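Long-range contacts in probable alginate O-acetylase AlgJ (Pseudomonas putida, PDB 4O8V), which probably acts with partner proteins of the inner membrane to add acetyl groups to the mannuronate residues of alginate: residues 216-221 with 241-245; 250-254 with 283-288. All blocks are in the same frame, centred on the assembly; numbering follows the deposited sequence.

Contact 1 of 2, residues 216-221 with 241-245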
ATOM      1  N   GLY A 216       4.791  -4.859   1.926  1.00 25.73           N
ATOM      2  CA  GLY A 216       3.413  -4.471   1.724  1.00 26.64           C
ATOM      3  C   GLY A 216       2.537  -5.571   1.159  1.00 28.44           C
ATOM      4  O   GLY A 216       2.768  -6.771   1.371  1.00 25.90           O
ATOM      5  N   THR A 217       1.509  -5.134   0.440  1.00 24.56           N
ATOM      6  CA  THR A 217       0.448  -5.995  -0.050  1.00 22.83           C
ATOM      7  C   THR A 217       0.591  -6.197  -1.549  1.00 21.05           C
ATOM      8  O   THR A 217       1.678  -6.024  -2.121  1.00 22.64           O
ATOM      9  CB  THR A 217      -0.964  -5.391   0.230  1.00 28.99           C
ATOM     10  OG1 THR A 217      -1.124  -4.211  -0.570  1.00 25.78           O
ATOM     11  CG2 THR A 217      -1.117  -5.020   1.705  1.00 31.92           C
ATOM     12  N   SER A 218      -0.503  -6.620  -2.176  1.00 25.50           N
ATOM     13  CA  SER A 218      -0.541  -6.733  -3.634  1.00 23.53           C
ATOM     14  C   SER A 218      -0.290  -5.392  -4.324  1.00 22.30           C
ATOM     15  O   SER A 218       0.121  -5.377  -5.494  1.00 22.84           O
ATOM     16  CB  SER A 218      -1.892  -7.323  -4.077  1.00 25.42           C
ATOM     17  OG  SER A 218      -2.978  -6.573  -3.565  1.00 27.16           O
ATOM     18  N   TYR A 219      -0.509  -4.265  -3.633  1.00 22.02           N
ATOM     19  CA  TYR A 219      -0.145  -2.955  -4.225  1.00 25.40           C
ATOM     20  C   TYR A 219       1.347  -2.936  -4.563  1.00 26.06           C
ATOM     21  O   TYR A 219       1.777  -2.316  -5.554  1.00 24.31           O
ATOM     22  CB  TYR A 219      -0.474  -1.770  -3.295  1.00 23.51           C
ATOM     23  CG  TYR A 219      -1.935  -1.393  -3.241  1.00 24.76           C
ATOM     24  CD1 TYR A 219      -2.797  -2.049  -2.367  1.00 25.81           C
ATOM     25  CD2 TYR A 219      -2.466  -0.387  -4.074  1.00 21.24           C
ATOM     26  CE1 TYR A 219      -4.150  -1.723  -2.302  1.00 23.03           C
ATOM     27  CE2 TYR A 219      -3.840  -0.042  -4.009  1.00 21.64           C
ATOM     28  CZ  TYR A 219      -4.665  -0.715  -3.122  1.00 23.57           C
ATOM     29  OH  TYR A 219      -6.008  -0.416  -3.054  1.00 26.57           O
ATOM     30  N   SER A 220       2.130  -3.658  -3.760  1.00 23.43           N
ATOM     31  CA  SER A 220       3.591  -3.682  -3.907  1.00 21.84           C
ATOM     32  C   SER A 220       4.107  -4.966  -4.524  1.00 24.25           C
ATOM     33  O   SER A 220       5.171  -4.969  -5.129  1.00 26.29           O
ATOM     34  CB  SER A 220       4.277  -3.508  -2.538  1.00 22.34           C
ATOM     35  OG  SER A 220       4.025  -2.227  -1.996  1.00 22.44           O
ATOM     36  N   ALA A 221       3.388  -6.072  -4.323  1.00 23.35           N
ATOM     37  CA  ALA A 221       3.872  -7.359  -4.807  1.00 25.02           C
ATOM     38  C   ALA A 221       3.601  -7.583  -6.279  1.00 27.36           C
ATOM     39  O   ALA A 221       4.302  -8.340  -6.928  1.00 24.88           O
ATOM     40  CB  ALA A 221       3.248  -8.519  -3.993  1.00 25.77           C
ATOM     41  N   ASN A 241      12.215  -6.369  -2.687  1.00 29.15           N
ATOM     42  CA  ASN A 241      10.772  -6.508  -2.468  1.00 30.24           C
ATOM     43  C   ASN A 241      10.444  -7.706  -1.575  1.00 30.74           C
ATOM     44  O   ASN A 241      10.735  -8.844  -1.924  1.00 34.75           O
ATOM     45  CB  ASN A 241      10.024  -6.652  -3.787  1.00 29.83           C
ATOM     46  CG  ASN A 241       8.564  -6.259  -3.662  1.00 31.11           C
ATOM     47  OD1 ASN A 241       8.069  -6.052  -2.548  1.00 27.96           O
ATOM     48  ND2 ASN A 241       7.868  -6.126  -4.802  1.00 28.42           N
ATOM     49  N   TYR A 242       9.850  -7.432  -0.419  1.00 28.76           N
ATOM     50  CA  TYR A 242       9.344  -8.491   0.451  1.00 26.93           C
ATOM     51  C   TYR A 242       7.826  -8.416   0.637  1.00 28.14           C
ATOM     52  O   TYR A 242       7.278  -9.006   1.576  1.00 28.75           O
ATOM     53  CB  TYR A 242      10.046  -8.427   1.808  1.00 25.99           C
ATOM     54  CG  TYR A 242      11.546  -8.510   1.684  1.00 29.48           C
ATOM     55  CD1 TYR A 242      12.183  -9.745   1.618  1.00 33.90           C
ATOM     56  CD2 TYR A 242      12.326  -7.364   1.634  1.00 33.04           C
ATOM     57  CE1 TYR A 242      13.553  -9.836   1.501  1.00 37.77           C
ATOM     58  CE2 TYR A 242      13.720  -7.448   1.529  1.00 34.75           C
ATOM     59  CZ  TYR A 242      14.317  -8.684   1.455  1.00 37.53           C
ATOM     60  OH  TYR A 242      15.683  -8.783   1.344  1.00 45.43           O
ATOM     61  N   ALA A 243       7.141  -7.698  -0.252  1.00 23.47           N
ATOM     62  CA  ALA A 243       5.680  -7.690  -0.238  1.00 23.68           C
ATOM     63  C   ALA A 243       5.076  -9.035  -0.644  1.00 24.66           C
ATOM     64  O   ALA A 243       5.739  -9.867  -1.267  1.00 30.09           O
ATOM     65  CB  ALA A 243       5.149  -6.558  -1.160  1.00 23.56           C
ATOM     66  N   GLU A 244       3.824  -9.266  -0.260  1.00 25.20           N
ATOM     67  CA  GLU A 244       3.141 -10.518  -0.551  1.00 28.48           C
ATOM     68  C   GLU A 244       1.711 -10.202  -0.919  1.00 30.12           C
ATOM     69  O   GLU A 244       1.142  -9.202  -0.456  1.00 29.81           O
ATOM     70  CB  GLU A 244       3.152 -11.483   0.651  1.00 36.20           C
ATOM     71  CG  GLU A 244       4.496 -12.101   0.978  1.00 41.36           C
ATOM     72  CD  GLU A 244       4.452 -12.993   2.223  1.00 49.21           C
ATOM     73  OE1 GLU A 244       3.354 -13.221   2.790  1.00 47.77           O
ATOM     74  OE2 GLU A 244       5.529 -13.468   2.631  1.00 53.91           O
ATOM     75  N   ASP A 245       1.131 -11.069  -1.733  1.00 33.01           N
ATOM     76  CA  ASP A 245      -0.237 -10.897  -2.192  1.00 39.56           C
ATOM     77  C   ASP A 245      -1.172 -11.718  -1.296  1.00 40.77           C
ATOM     78  O   ASP A 245      -0.924 -12.892  -1.062  1.00 45.55           O
ATOM     79  CB  ASP A 245      -0.321 -11.313  -3.675  1.00 46.39           C
ATOM     80  CG  ASP A 245      -1.601 -10.867  -4.354  1.00 54.04           C
ATOM     81  OD1 ASP A 245      -2.667 -10.919  -3.710  1.00 54.13           O
ATOM     82  OD2 ASP A 245      -1.541 -10.471  -5.543  1.00 58.22           O
TER
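Leaving strand 239-241, the loop 241-245 runs past the turn that carries S218. N241 opens it with both ends of its amide: ND2 donates to S220 O (3.0 Å), near the end of the short helix 218-221, while OD1 accepts from A243 N (3.0 Å) in an Asx turn. Y242 points away, its ring meeting that of Y256. A243 then sets its methyl among the helix residues, CB lying 3.5 Å from S220 CB and 3.9 Å from A221 CB. At E244 the backbone takes over: E244 N donates to G216 O (3.2 Å), and E244 O receives a CA-H...O contact from T217 CA (3.3 Å); the E244 side chain, whose CA-to-CB bond points away from 216-221, forms a salt bridge with K255 through OE2. D245 closes the segment, OD2 3.5 Å from S218 CB. The helix is N-capped by T217, whose OG1 accepts from Y219 N (3.1 Å) and is also hydrogen-bonded to E273. S218 OG, hydrogen-bonded to H122 NE2, belongs to a probable Ser-His-Asp triad with D120. A serine at the N-terminus of a helix directly after a parallel strand is the position of the nucleophile in SGNH hydrolase-like enzymes, consistent with that role for S218.

Contact 2 of 2, residues 250-254 with 283-288; sequences LLPML and NDLSSF
This is helix-to-loop packing on the flank of the SGNH-like α/β domain: residues 250-254 of helix 250-257 meet the extended-then-turning loop 283-288. In the backbone, 250-254 is helical, with L254 N bonded to L250 O (2.9 Å); N283 and D284 are extended, and L285 to F288 form a type I turn closed by F288 N to L285 O (2.9 Å). D284 OD1 accepts from S286 N (3.0 Å), an Asx turn. CA atoms lie nearest at L250-N283 (7.4 Å) and L254-F288 (8.8 Å). Among apolar contacts, L285 (m, t) brings CD2 to L254 CD1 (3.8 Å), L250 (t, p) CD2 (4.1 Å) and L251 CD1 (4.2 Å), the last also 3.6 Å from D284 O. L254 (m, t) sets CD1 over the F288 (chi1 m) ring face, a CH-pi contact 4.1 Å from the centroid, and CB 3.6 Å from F288 CZ; L251 CG meets the edge at F288 CE2 (4.2 Å). Among polar links, N283 (chi1 m) ND2 is hydrogen-bonded to N38 OD1, and one water accepts from L251 N (2.9 Å) and donates to N283 OD1 (2.8 Å).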
ATOM      1  N   LEU A 250       0.206  -6.382   7.363  1.00 23.08           N
ATOM      2  CA  LEU A 250       0.940  -6.641   8.620  1.00 21.91           C
ATOM      3  C   LEU A 250       1.727  -7.959   8.595  1.00 26.40           C
ATOM      4  O   LEU A 250       2.915  -7.986   8.953  1.00 26.22           O
ATOM      5  CB  LEU A 250      -0.023  -6.636   9.823  1.00 23.44           C
ATOM      6  CG  LEU A 250       0.681  -6.931  11.161  1.00 29.27           C
ATOM      7  CD1 LEU A 250       1.714  -5.840  11.488  1.00 28.42           C
ATOM      8  CD2 LEU A 250      -0.345  -7.056  12.279  1.00 30.99           C
ATOM      9  N   LEU A 251       1.078  -9.050   8.181  1.00 27.45           N
ATOM     10  CA  LEU A 251       1.731 -10.362   8.174  1.00 26.11           C
ATOM     11  C   LEU A 251       3.035 -10.388   7.359  1.00 27.63           C
ATOM     12  O   LEU A 251       4.029 -10.963   7.806  1.00 27.10           O
ATOM     13  CB  LEU A 251       0.766 -11.449   7.671  1.00 28.49           C
ATOM     14  CG  LEU A 251       0.041 -12.260   8.758  1.00 35.05           C
ATOM     15  CD1 LEU A 251      -0.598 -11.349   9.781  1.00 39.32           C
ATOM     16  CD2 LEU A 251      -1.010 -13.190   8.155  1.00 38.88           C
ATOM     17  N   PRO A 252       3.056  -9.773   6.161  1.00 27.26           N
ATOM     18  CA  PRO A 252       4.358  -9.734   5.493  1.00 24.62           C
ATOM     19  C   PRO A 252       5.407  -8.926   6.253  1.00 24.07           C
ATOM     20  O   PRO A 252       6.587  -9.269   6.140  1.00 24.83           O
ATOM     21  CB  PRO A 252       4.049  -9.059   4.140  1.00 24.93           C
ATOM     22  CG  PRO A 252       2.621  -9.330   3.905  1.00 25.03           C
ATOM     23  CD  PRO A 252       1.987  -9.255   5.290  1.00 24.08           C
HETATM   24  N   MSE A 253       5.013  -7.895   7.000  1.00 21.18           N
HETATM   25  CA  MSE A 253       6.001  -7.154   7.790  1.00 24.81           C
HETATM   26  C   MSE A 253       6.523  -8.003   8.941  1.00 27.43           C
HETATM   27  O   MSE A 253       7.730  -8.014   9.203  1.00 25.87           O
HETATM   28  CB  MSE A 253       5.434  -5.846   8.335  1.00 23.33           C
HETATM   29  CG  MSE A 253       6.384  -5.125   9.274  1.00 24.83           C
HETATM   30 SE   MSE A 253       8.127  -4.658   8.452  1.00 37.95          SE
HETATM   31  CE  MSE A 253       7.456  -3.134   7.508  1.00 18.53           C
ATOM     32  N   LEU A 254       5.637  -8.732   9.626  1.00 24.19           N
ATOM     33  CA  LEU A 254       6.120  -9.585  10.729  1.00 29.14           C
ATOM     34  C   LEU A 254       7.042 -10.698  10.205  1.00 30.61           C
ATOM     35  O   LEU A 254       8.063 -11.039  10.840  1.00 28.95           O
ATOM     36  CB  LEU A 254       4.942 -10.163  11.514  1.00 29.55           C
ATOM     37  CG  LEU A 254       3.942  -9.117  12.027  1.00 31.36           C
ATOM     38  CD1 LEU A 254       2.750  -9.798  12.709  1.00 30.53           C
ATOM     39  CD2 LEU A 254       4.631  -8.154  12.982  1.00 33.05           C
ATOM     40  N   ASN A 283      -6.147  -9.027  12.044  1.00 29.30           N
ATOM     41  CA  ASN A 283      -5.062  -9.803  11.480  1.00 29.36           C
ATOM     42  C   ASN A 283      -4.930 -11.100  12.226  1.00 33.57           C
ATOM     43  O   ASN A 283      -5.038 -11.128  13.451  1.00 37.48           O
ATOM     44  CB  ASN A 283      -3.765  -9.021  11.537  1.00 28.41           C
ATOM     45  CG  ASN A 283      -3.747  -7.920  10.532  1.00 32.48           C
ATOM     46  OD1 ASN A 283      -3.778  -8.191   9.342  1.00 31.69           O
ATOM     47  ND2 ASN A 283      -3.747  -6.684  10.990  1.00 32.11           N
ATOM     48  N   ASP A 284      -4.710 -12.179  11.495  1.00 31.50           N
ATOM     49  CA  ASP A 284      -4.568 -13.475  12.135  1.00 34.56           C
ATOM     50  C   ASP A 284      -3.121 -13.638  12.611  1.00 33.91           C
ATOM     51  O   ASP A 284      -2.214 -13.865  11.806  1.00 30.86           O
ATOM     52  CB  ASP A 284      -4.974 -14.592  11.171  1.00 39.30           C
ATOM     53  CG  ASP A 284      -4.753 -15.978  11.744  1.00 45.02           C
ATOM     54  OD1 ASP A 284      -4.555 -16.121  12.972  1.00 43.42           O
ATOM     55  OD2 ASP A 284      -4.794 -16.941  10.953  1.00 51.36           O
ATOM     56  N   LEU A 285      -2.917 -13.512  13.921  1.00 33.53           N
ATOM     57  CA  LEU A 285      -1.588 -13.637  14.506  1.00 32.05           C
ATOM     58  C   LEU A 285      -1.350 -15.005  15.137  1.00 36.54           C
ATOM     59  O   LEU A 285      -0.380 -15.185  15.883  1.00 40.27           O
ATOM     60  CB  LEU A 285      -1.367 -12.555  15.561  1.00 30.33           C
ATOM     61  CG  LEU A 285      -1.593 -11.125  15.051  1.00 30.31           C
ATOM     62  CD1 LEU A 285      -1.408 -10.152  16.203  1.00 35.27           C
ATOM     63  CD2 LEU A 285      -0.649 -10.809  13.932  1.00 29.71           C
ATOM     64  N   SER A 286      -2.227 -15.960  14.835  1.00 35.86           N
ATOM     65  CA  SER A 286      -2.208 -17.257  15.515  1.00 40.51           C
ATOM     66  C   SER A 286      -0.892 -17.998  15.306  1.00 41.01           C
ATOM     67  O   SER A 286      -0.533 -18.850  16.115  1.00 43.31           O
ATOM     68  CB  SER A 286      -3.366 -18.137  15.045  1.00 40.97           C
ATOM     69  OG  SER A 286      -3.247 -18.425  13.663  1.00 42.04           O
ATOM     70  N   SER A 287      -0.175 -17.679  14.229  1.00 41.25           N
ATOM     71  CA  SER A 287       1.070 -18.391  13.928  1.00 43.88           C
ATOM     72  C   SER A 287       2.293 -17.765  14.597  1.00 48.40           C
ATOM     73  O   SER A 287       3.398 -18.309  14.513  1.00 52.81           O
ATOM     74  CB  SER A 287       1.307 -18.464  12.420  1.00 42.14           C
ATOM     75  OG  SER A 287       1.633 -17.196  11.888  1.00 42.41           O
ATOM     76  N   PHE A 288       2.106 -16.636  15.269  1.00 38.98           N
ATOM     77  CA  PHE A 288       3.237 -16.002  15.942  1.00 35.98           C
ATOM     78  C   PHE A 288       3.293 -16.289  17.435  1.00 36.94           C
ATOM     79  O   PHE A 288       2.273 -16.499  18.085  1.00 37.85           O
ATOM     80  CB  PHE A 288       3.205 -14.498  15.700  1.00 33.77           C
ATOM     81  CG  PHE A 288       3.296 -14.133  14.252  1.00 34.11           C
ATOM     82  CD1 PHE A 288       4.526 -14.081  13.620  1.00 34.21           C
ATOM     83  CD2 PHE A 288       2.148 -13.865  13.512  1.00 38.43           C
ATOM     84  CE1 PHE A 288       4.612 -13.753  12.273  1.00 37.07           C
ATOM     85  CE2 PHE A 288       2.233 -13.544  12.165  1.00 37.24           C
ATOM     86  CZ  PHE A 288       3.472 -13.485  11.553  1.00 36.69           C
TER
HETATM   87  O   HOH W   1      -1.725  -8.513   7.469  1.00 27.98           O

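How the contacts relate
Contacts 1 and 2 come in series along the chain, and their centres lie 14 Å apart. The loop 241-245 leads from the outermost strand 239-241 of the parallel sheet into helix 250-257, whose start forms half of contact 2. P252 joins them, its CG packing 3.6 Å from G216 O and 3.9 Å from E244 CB. Contact 1 sits at the ends of strands 212-215 and 239-241, with the probable nucleophile; contact 2 lies about 17 Å from the chain's centre, where helix 250-257 meets the loop before helix 290-297. Different residues of the same helix thus face the two contacts, P252 toward the loop beside the probable active site and L250, L251 and L254 toward 283-288.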